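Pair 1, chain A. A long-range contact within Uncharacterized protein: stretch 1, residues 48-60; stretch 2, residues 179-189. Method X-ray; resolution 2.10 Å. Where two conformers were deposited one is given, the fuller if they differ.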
# COMPACT_ATOMS: atom_id res chain seq x y z
N SER A 48 15.10 11.20 23.76
CA SER A 48 16.52 11.01 23.67
C SER A 48 16.86 9.97 22.62
O SER A 48 17.74 10.18 21.79
CB SER A 48 17.03 10.55 25.06
OG SER A 48 18.37 10.25 24.90
N PHE A 49 16.16 8.84 22.64
CA PHE A 49 16.38 7.83 21.66
C PHE A 49 16.13 8.35 20.22
O PHE A 49 16.89 8.04 19.28
CB PHE A 49 15.50 6.61 21.95
CG PHE A 49 15.61 5.55 20.88
CD1 PHE A 49 16.63 4.63 20.90
CD2 PHE A 49 14.67 5.48 19.86
CE1 PHE A 49 16.75 3.67 19.91
CE2 PHE A 49 14.79 4.52 18.86
CZ PHE A 49 15.83 3.61 18.87
N ALA A 50 15.06 9.11 20.03
CA ALA A 50 14.74 9.65 18.70
C ALA A 50 15.81 10.67 18.20
O ALA A 50 16.19 10.66 17.03
CB ALA A 50 13.37 10.31 18.73
N ALA A 51 16.24 11.58 19.07
CA ALA A 51 17.35 12.50 18.74
C ALA A 51 18.60 11.77 18.26
O ALA A 51 19.20 12.13 17.23
CB ALA A 51 17.70 13.36 19.93
N ASN A 52 18.99 10.72 18.99
CA ASN A 52 20.12 9.92 18.58
C ASN A 52 19.85 9.11 17.27
O ASN A 52 20.73 8.92 16.43
CB ASN A 52 20.50 9.01 19.72
CG ASN A 52 21.24 9.78 20.81
OD1 ASN A 52 22.38 10.14 20.63
ND2 ASN A 52 20.58 10.03 21.90
N SER A 53 18.63 8.63 17.12
CA SER A 53 18.25 7.95 15.86
C SER A 53 18.41 8.86 14.64
O SER A 53 18.97 8.45 13.60
CB SER A 53 16.83 7.46 15.95
OG SER A 53 16.71 6.47 16.97
N VAL A 54 17.96 10.10 14.76
CA VAL A 54 18.13 11.09 13.70
C VAL A 54 19.60 11.25 13.34
O VAL A 54 19.98 11.14 12.15
CB VAL A 54 17.51 12.45 14.08
CG1 VAL A 54 17.88 13.54 13.06
CG2 VAL A 54 15.99 12.35 14.24
N ARG A 55 20.47 11.46 14.34
CA ARG A 55 21.90 11.63 14.04
C ARG A 55 22.60 10.38 13.48
O ARG A 55 23.42 10.48 12.57
CB ARG A 55 22.66 12.13 15.28
CG ARG A 55 22.36 13.57 15.69
CD ARG A 55 23.33 14.01 16.79
NE ARG A 55 22.97 13.36 18.04
CZ ARG A 55 22.12 13.87 18.93
NH1 ARG A 55 21.48 15.01 18.73
NH2 ARG A 55 21.85 13.19 20.02
N ILE A 56 22.30 9.22 14.04
CA ILE A 56 23.06 8.00 13.72
C ILE A 56 22.45 7.23 12.55
O ILE A 56 23.17 6.77 11.66
CB ILE A 56 23.18 7.13 14.97
CG1 ILE A 56 24.06 7.84 16.01
CG2 ILE A 56 23.73 5.78 14.62
CD1 ILE A 56 24.01 7.21 17.39
N LEU A 57 21.13 7.08 12.52
CA LEU A 57 20.49 6.41 11.36
C LEU A 57 20.37 7.37 10.19
O LEU A 57 20.60 7.00 9.04
CB LEU A 57 19.10 5.84 11.70
CG LEU A 57 19.05 4.86 12.87
CD1 LEU A 57 17.66 4.29 13.07
CD2 LEU A 57 20.04 3.73 12.68
N GLY A 58 20.00 8.62 10.47
CA GLY A 58 19.77 9.60 9.40
C GLY A 58 21.07 10.23 8.94
O GLY A 58 21.43 10.21 7.79
N GLY A 59 21.80 10.79 9.89
CA GLY A 59 23.11 11.30 9.63
C GLY A 59 23.23 12.79 9.83
O GLY A 59 24.29 13.33 9.57
N GLY A 60 22.21 13.51 10.31
CA GLY A 60 22.43 14.96 10.42
C GLY A 60 23.26 15.35 11.64
O GLY A 60 23.62 14.49 12.44
N MSE A 179 25.55 -1.36 10.51
CA MSE A 179 26.56 -0.71 11.38
C MSE A 179 25.93 0.48 12.06
O MSE A 179 26.16 0.71 13.24
CB MSE A 179 27.76 -0.21 10.58
CG MSE A 179 28.75 -1.32 10.25
SE MSE A 179 30.04 -0.73 8.86
CE MSE A 179 30.26 1.12 9.58
N ARG A 180 25.14 1.26 11.32
CA ARG A 180 24.43 2.39 11.96
C ARG A 180 23.46 1.92 13.05
O ARG A 180 23.42 2.49 14.17
CB ARG A 180 23.70 3.27 10.94
CG ARG A 180 24.65 4.08 10.09
CD ARG A 180 23.87 4.78 8.98
NE ARG A 180 24.71 5.64 8.15
CZ ARG A 180 25.08 6.87 8.46
NH1 ARG A 180 24.73 7.45 9.60
NH2 ARG A 180 25.85 7.54 7.61
N CYS A 181 22.70 0.87 12.76
CA CYS A 181 21.79 0.29 13.77
C CYS A 181 22.51 -0.14 15.06
O CYS A 181 22.07 0.19 16.18
CB CYS A 181 20.98 -0.88 13.20
SG CYS A 181 19.73 -0.38 11.94
N GLN A 182 23.61 -0.86 14.89
CA GLN A 182 24.47 -1.31 15.99
C GLN A 182 25.04 -0.11 16.76
O GLN A 182 25.08 -0.11 18.00
CB GLN A 182 25.61 -2.17 15.42
CG GLN A 182 26.55 -2.76 16.49
CD GLN A 182 25.81 -3.73 17.37
OE1 GLN A 182 25.24 -4.71 16.88
NE2 GLN A 182 25.66 -3.38 18.65
N MSE A 183 25.50 0.92 16.05
CA MSE A 183 26.04 2.11 16.71
C MSE A 183 24.97 2.77 17.54
O MSE A 183 25.25 3.24 18.63
CB MSE A 183 26.57 3.20 15.77
CG MSE A 183 27.90 2.81 15.17
SE MSE A 183 28.42 4.11 13.78
CE MSE A 183 27.91 5.72 14.83
N LEU A 184 23.75 2.85 17.03
CA LEU A 184 22.66 3.45 17.82
C LEU A 184 22.42 2.70 19.13
O LEU A 184 22.29 3.31 20.21
CB LEU A 184 21.38 3.53 17.01
CG LEU A 184 20.13 4.02 17.74
CD1 LEU A 184 20.33 5.42 18.31
CD2 LEU A 184 18.95 3.99 16.81
N SER A 185 22.32 1.38 19.03
CA SER A 185 22.14 0.56 20.21
C SER A 185 23.30 0.77 21.21
O SER A 185 23.07 0.98 22.41
CB SER A 185 22.07 -0.93 19.81
OG SER A 185 22.02 -1.76 20.95
N ASP A 186 24.54 0.74 20.72
CA ASP A 186 25.71 0.94 21.60
C ASP A 186 25.67 2.31 22.25
O ASP A 186 25.87 2.45 23.45
CB ASP A 186 27.01 0.82 20.83
CG ASP A 186 27.24 -0.53 20.28
OD1 ASP A 186 26.58 -1.46 20.75
OD2 ASP A 186 28.08 -0.70 19.38
N GLN A 187 25.40 3.34 21.46
CA GLN A 187 25.26 4.70 21.98
C GLN A 187 24.26 4.75 23.15
O GLN A 187 24.61 5.29 24.23
CB GLN A 187 24.85 5.64 20.86
CG GLN A 187 24.55 7.08 21.26
CD GLN A 187 25.76 7.79 21.83
OE1 GLN A 187 26.89 7.37 21.64
NE2 GLN A 187 25.50 8.87 22.55
N MSE A 188 23.07 4.14 23.00
CA MSE A 188 22.09 4.13 24.09
C MSE A 188 22.59 3.33 25.33
O MSE A 188 22.44 3.77 26.47
CB MSE A 188 20.75 3.56 23.61
CG MSE A 188 20.15 4.33 22.44
SE MSE A 188 20.03 6.26 22.70
CE MSE A 188 21.68 7.06 22.30
N ARG A 189 23.23 2.19 25.13
CA ARG A 189 23.68 1.38 26.26
C ARG A 189 24.82 2.06 27.01
O ARG A 189 24.76 2.13 28.24
CB ARG A 189 24.06 -0.04 25.81
CG ARG A 189 22.85 -0.79 25.29
CD ARG A 189 23.07 -2.28 25.06
NE ARG A 189 21.94 -2.95 24.39
CZ ARG A 189 20.71 -3.04 24.89
NH1 ARG A 189 20.41 -2.47 26.04
NH2 ARG A 189 19.78 -3.70 24.23

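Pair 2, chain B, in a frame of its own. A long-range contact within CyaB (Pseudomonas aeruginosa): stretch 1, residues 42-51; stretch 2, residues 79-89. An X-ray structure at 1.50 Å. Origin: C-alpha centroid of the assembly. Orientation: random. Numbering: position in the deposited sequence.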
# COMPACT_ATOMS: atom_id res chain seq x y z
N GLU B 42 -13.64 -3.43 13.80
CA GLU B 42 -14.77 -2.42 13.84
C GLU B 42 -14.97 -1.78 12.51
O GLU B 42 -16.09 -1.67 12.04
CB GLU B 42 -14.56 -1.33 14.86
CG GLU B 42 -14.60 -1.87 16.33
CD GLU B 42 -16.01 -2.36 16.68
OE1 GLU B 42 -16.94 -1.53 16.67
OE2 GLU B 42 -16.22 -3.59 16.88
N MET B 43 -13.84 -1.47 11.83
CA MET B 43 -13.98 -0.92 10.46
C MET B 43 -14.59 -1.89 9.48
O MET B 43 -15.40 -1.53 8.64
CB MET B 43 -12.64 -0.44 9.91
CG MET B 43 -12.05 0.69 10.65
SD MET B 43 -13.08 2.16 10.79
CE MET B 43 -13.66 2.05 12.49
N SER B 44 -14.22 -3.18 9.57
CA SER B 44 -14.81 -4.19 8.77
C SER B 44 -16.35 -4.29 8.94
O SER B 44 -17.07 -4.40 7.95
CB SER B 44 -14.11 -5.52 9.10
OG SER B 44 -14.82 -6.52 8.44
N LYS B 45 -16.82 -4.24 10.18
CA LYS B 45 -18.22 -4.27 10.40
C LYS B 45 -18.96 -3.07 9.76
O LYS B 45 -20.00 -3.24 9.20
CB LYS B 45 -18.49 -4.21 11.91
CG LYS B 45 -18.02 -5.52 12.63
CD LYS B 45 -18.54 -5.51 14.01
CE LYS B 45 -18.31 -6.92 14.57
NZ LYS B 45 -17.89 -6.98 16.00
N ILE B 46 -18.36 -1.87 9.87
CA ILE B 46 -18.98 -0.74 9.19
C ILE B 46 -19.00 -0.83 7.65
O ILE B 46 -20.02 -0.58 7.04
CB ILE B 46 -18.30 0.59 9.64
CG1 ILE B 46 -18.38 0.74 11.15
CG2 ILE B 46 -18.96 1.80 8.90
CD1 ILE B 46 -17.65 1.88 11.80
N ALA B 47 -17.90 -1.31 7.05
CA ALA B 47 -17.90 -1.51 5.62
C ALA B 47 -18.94 -2.54 5.21
O ALA B 47 -19.64 -2.30 4.24
CB ALA B 47 -16.51 -1.97 5.15
N LEU B 48 -19.09 -3.65 5.99
CA LEU B 48 -20.16 -4.63 5.62
C LEU B 48 -21.57 -3.98 5.66
O LEU B 48 -22.35 -4.13 4.72
CB LEU B 48 -20.12 -5.89 6.54
CG LEU B 48 -21.31 -6.95 6.41
CD1 LEU B 48 -21.36 -7.81 5.07
CD2 LEU B 48 -21.36 -7.89 7.67
N LYS B 49 -21.82 -3.20 6.72
CA LYS B 49 -23.12 -2.55 6.91
C LYS B 49 -23.50 -1.65 5.69
O LYS B 49 -24.63 -1.57 5.22
CB LYS B 49 -23.09 -1.71 8.17
CG LYS B 49 -24.25 -0.81 8.24
CD LYS B 49 -24.05 0.20 9.37
CE LYS B 49 -24.86 -0.15 10.60
NZ LYS B 49 -24.13 0.26 11.83
N TYR B 50 -22.49 -0.94 5.16
CA TYR B 50 -22.70 -0.09 4.08
C TYR B 50 -22.62 -0.71 2.69
O TYR B 50 -22.87 -0.02 1.69
CB TYR B 50 -21.67 1.10 4.16
CG TYR B 50 -22.18 2.17 5.14
CD1 TYR B 50 -23.08 3.21 4.72
CD2 TYR B 50 -21.80 2.09 6.53
CE1 TYR B 50 -23.57 4.11 5.69
CE2 TYR B 50 -22.33 2.99 7.46
CZ TYR B 50 -23.16 4.02 6.99
OH TYR B 50 -23.68 4.87 7.94
N GLY B 51 -22.36 -2.00 2.72
CA GLY B 51 -22.44 -2.72 1.41
C GLY B 51 -21.08 -2.67 0.68
O GLY B 51 -21.06 -2.96 -0.49
N VAL B 79 -22.58 7.43 -2.82
CA VAL B 79 -23.17 7.84 -1.56
C VAL B 79 -22.84 6.80 -0.46
O VAL B 79 -22.55 7.17 0.69
CB VAL B 79 -24.66 8.01 -1.70
CG1 VAL B 79 -25.36 8.22 -0.35
CG2 VAL B 79 -24.88 9.24 -2.60
N ALA B 80 -22.94 5.48 -0.79
CA ALA B 80 -22.64 4.50 0.22
C ALA B 80 -21.18 4.55 0.75
O ALA B 80 -20.92 4.51 1.99
CB ALA B 80 -22.95 3.07 -0.36
N ALA B 81 -20.23 4.78 -0.21
CA ALA B 81 -18.83 4.80 0.19
C ALA B 81 -18.64 6.03 1.11
O ALA B 81 -17.93 5.93 2.07
CB ALA B 81 -17.95 4.98 -1.05
N VAL B 82 -19.11 7.19 0.70
CA VAL B 82 -18.83 8.40 1.55
C VAL B 82 -19.55 8.32 2.87
O VAL B 82 -19.01 8.77 3.90
CB VAL B 82 -19.21 9.60 0.72
CG1 VAL B 82 -18.98 10.98 1.47
CG2 VAL B 82 -18.26 9.68 -0.49
N SER B 83 -20.79 7.80 2.87
CA SER B 83 -21.56 7.64 4.11
C SER B 83 -20.85 6.68 5.00
O SER B 83 -20.82 6.89 6.23
CB SER B 83 -23.02 7.17 3.80
OG SER B 83 -23.66 8.14 2.97
N MET B 84 -20.23 5.60 4.47
CA MET B 84 -19.42 4.71 5.27
C MET B 84 -18.27 5.47 5.92
O MET B 84 -18.00 5.34 7.13
CB MET B 84 -18.97 3.60 4.33
CG MET B 84 -18.04 2.65 5.03
SD MET B 84 -17.06 1.58 3.98
CE MET B 84 -15.97 2.90 3.32
N GLY B 85 -17.63 6.33 5.13
CA GLY B 85 -16.52 7.10 5.73
C GLY B 85 -16.98 8.04 6.84
O GLY B 85 -16.29 8.11 7.86
N ILE B 86 -18.14 8.69 6.65
CA ILE B 86 -18.71 9.55 7.69
C ILE B 86 -18.91 8.74 8.99
O ILE B 86 -18.56 9.16 10.10
CB ILE B 86 -19.95 10.22 7.26
CG1 ILE B 86 -19.61 11.32 6.20
CG2 ILE B 86 -20.77 10.78 8.47
CD1 ILE B 86 -20.84 11.79 5.40
N ALA B 87 -19.49 7.53 8.77
CA ALA B 87 -19.73 6.68 9.88
C ALA B 87 -18.50 6.20 10.58
O ALA B 87 -18.47 6.04 11.83
CB ALA B 87 -20.60 5.48 9.37
N MET B 88 -17.42 5.86 9.86
CA MET B 88 -16.17 5.45 10.44
C MET B 88 -15.57 6.59 11.23
O MET B 88 -15.02 6.33 12.30
CB MET B 88 -15.21 4.99 9.34
CG MET B 88 -15.65 3.68 8.66
SD MET B 88 -14.55 3.33 7.28
CE MET B 88 -14.92 1.58 7.05
N ARG B 89 -15.63 7.80 10.69
CA ARG B 89 -15.04 8.95 11.43
C ARG B 89 -15.82 9.15 12.73
O ARG B 89 -15.16 9.47 13.79
CB ARG B 89 -15.11 10.15 10.50
CG ARG B 89 -14.58 11.41 11.17
CD ARG B 89 -14.28 12.54 10.20
NE ARG B 89 -15.54 12.96 9.58
CZ ARG B 89 -15.60 13.86 8.55
NH1 ARG B 89 -14.42 14.38 8.11
NH2 ARG B 89 -16.73 14.24 8.02

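Both pairs are two helices packed side by side and running in nearly opposite directions. The N-to-C axes make an angle of 149° in pair 1 and 148° in pair 2, with closest approaches of 8.8 and 9.5 Å. Superposing N, CA and C of 14 central residues gives an RMSD of 0.4 Å, so the backbones can be compared position by position. The buried surface nevertheless differs, 611 Å² against 454 Å², and the difference must be sought in the side chains and the helix ends.

The central knob is I56(A) in pair 1 and Y50(B) in pair 2, whose CA atoms fall 0.6 Å apart. Each sits in a hole made by four matched residues: R180(A), M183(A), L184(A) and Q187(A) correspond to A80(B), S83(B), M84(B) and A87(B). The branched isoleucine fills its hole with I56(A) CG2, 4.0 Å from both M183(A) CB and L184(A) CB, while I56(A) CD1 lies 3.9 Å from Q187(A) CB. The tyrosine instead lays a flat ring across the opposing helix. M84(B) CA stands 3.7 Å from the centroid of the Y50(B) ring and only 11° off its normal, a CH-pi contact over the face, and the ring's reach brings Y50(B) OH to 3.5 Å from A87(B) CB. Three of the four hole residues are smaller in pair 2, and the tyrosine packs directly on their CB atoms: Y50(B) CE1 to S83(B) CB and Y50(B) CE2 to A87(B) CB are both 3.6 Å, and Y50(B) O to A80(B) CB is 3.7 Å.

One turn earlier, N52(A) matches I46(B), and both point CA-to-CB toward the other helix. I46(B) makes apolar contact, its CG2 3.8 Å from M88(B) CG and 4.1 Å from A87(B) CB. N52(A) is polar, but its amide is engaged within its own helix: ND2 donates to S48(A) O at 2.8 Å, and OD1 accepts from R55(A) NH2 at 3.2 Å. Across the interface, N52(A) CG comes to 3.1 Å from CE of the selenomethionine M188(A), a tight approach.

L184(A) and M84(B) also coincide, but are used differently. L184(A) is itself a knob, among F49(A), S53(A), I56(A) and L57(A); its CD2 lies 3.8 Å from F49(A) CZ and 4.0 Å from L57(A) CD1. M84(B) is not a reciprocal knob, though its SD reaches to 3.8 Å from A47(B) CB. At the next matched pair, F49(A) CD1 meets M188(A) CG at 3.9 Å near the ring plane, whereas M43(B), with chi1 m instead of t and its side-chain centre 3.8 Å from that of F49(A), reaches M88(B) by another path, M43(B) SD to M88(B) CG at 3.7 Å.

The helix ends diverge. Pair 1 passes through a wider pi-type turn at 54-58, and L57(A), without a counterpart, adds a CD2 contact to C181(A) SG at 4.2 Å. There R180(A) NH1 donates to I56(A) O at 2.7 Å and 155°, the one hydrogen bond between the stretches. Pair 2 has none: the matched A80(B) instead offers only its CB to Y50(B) O. Its first helix closes in a Schellman motif at G51(B), which has positive phi; in pair 1 positive phi appears at G59(A).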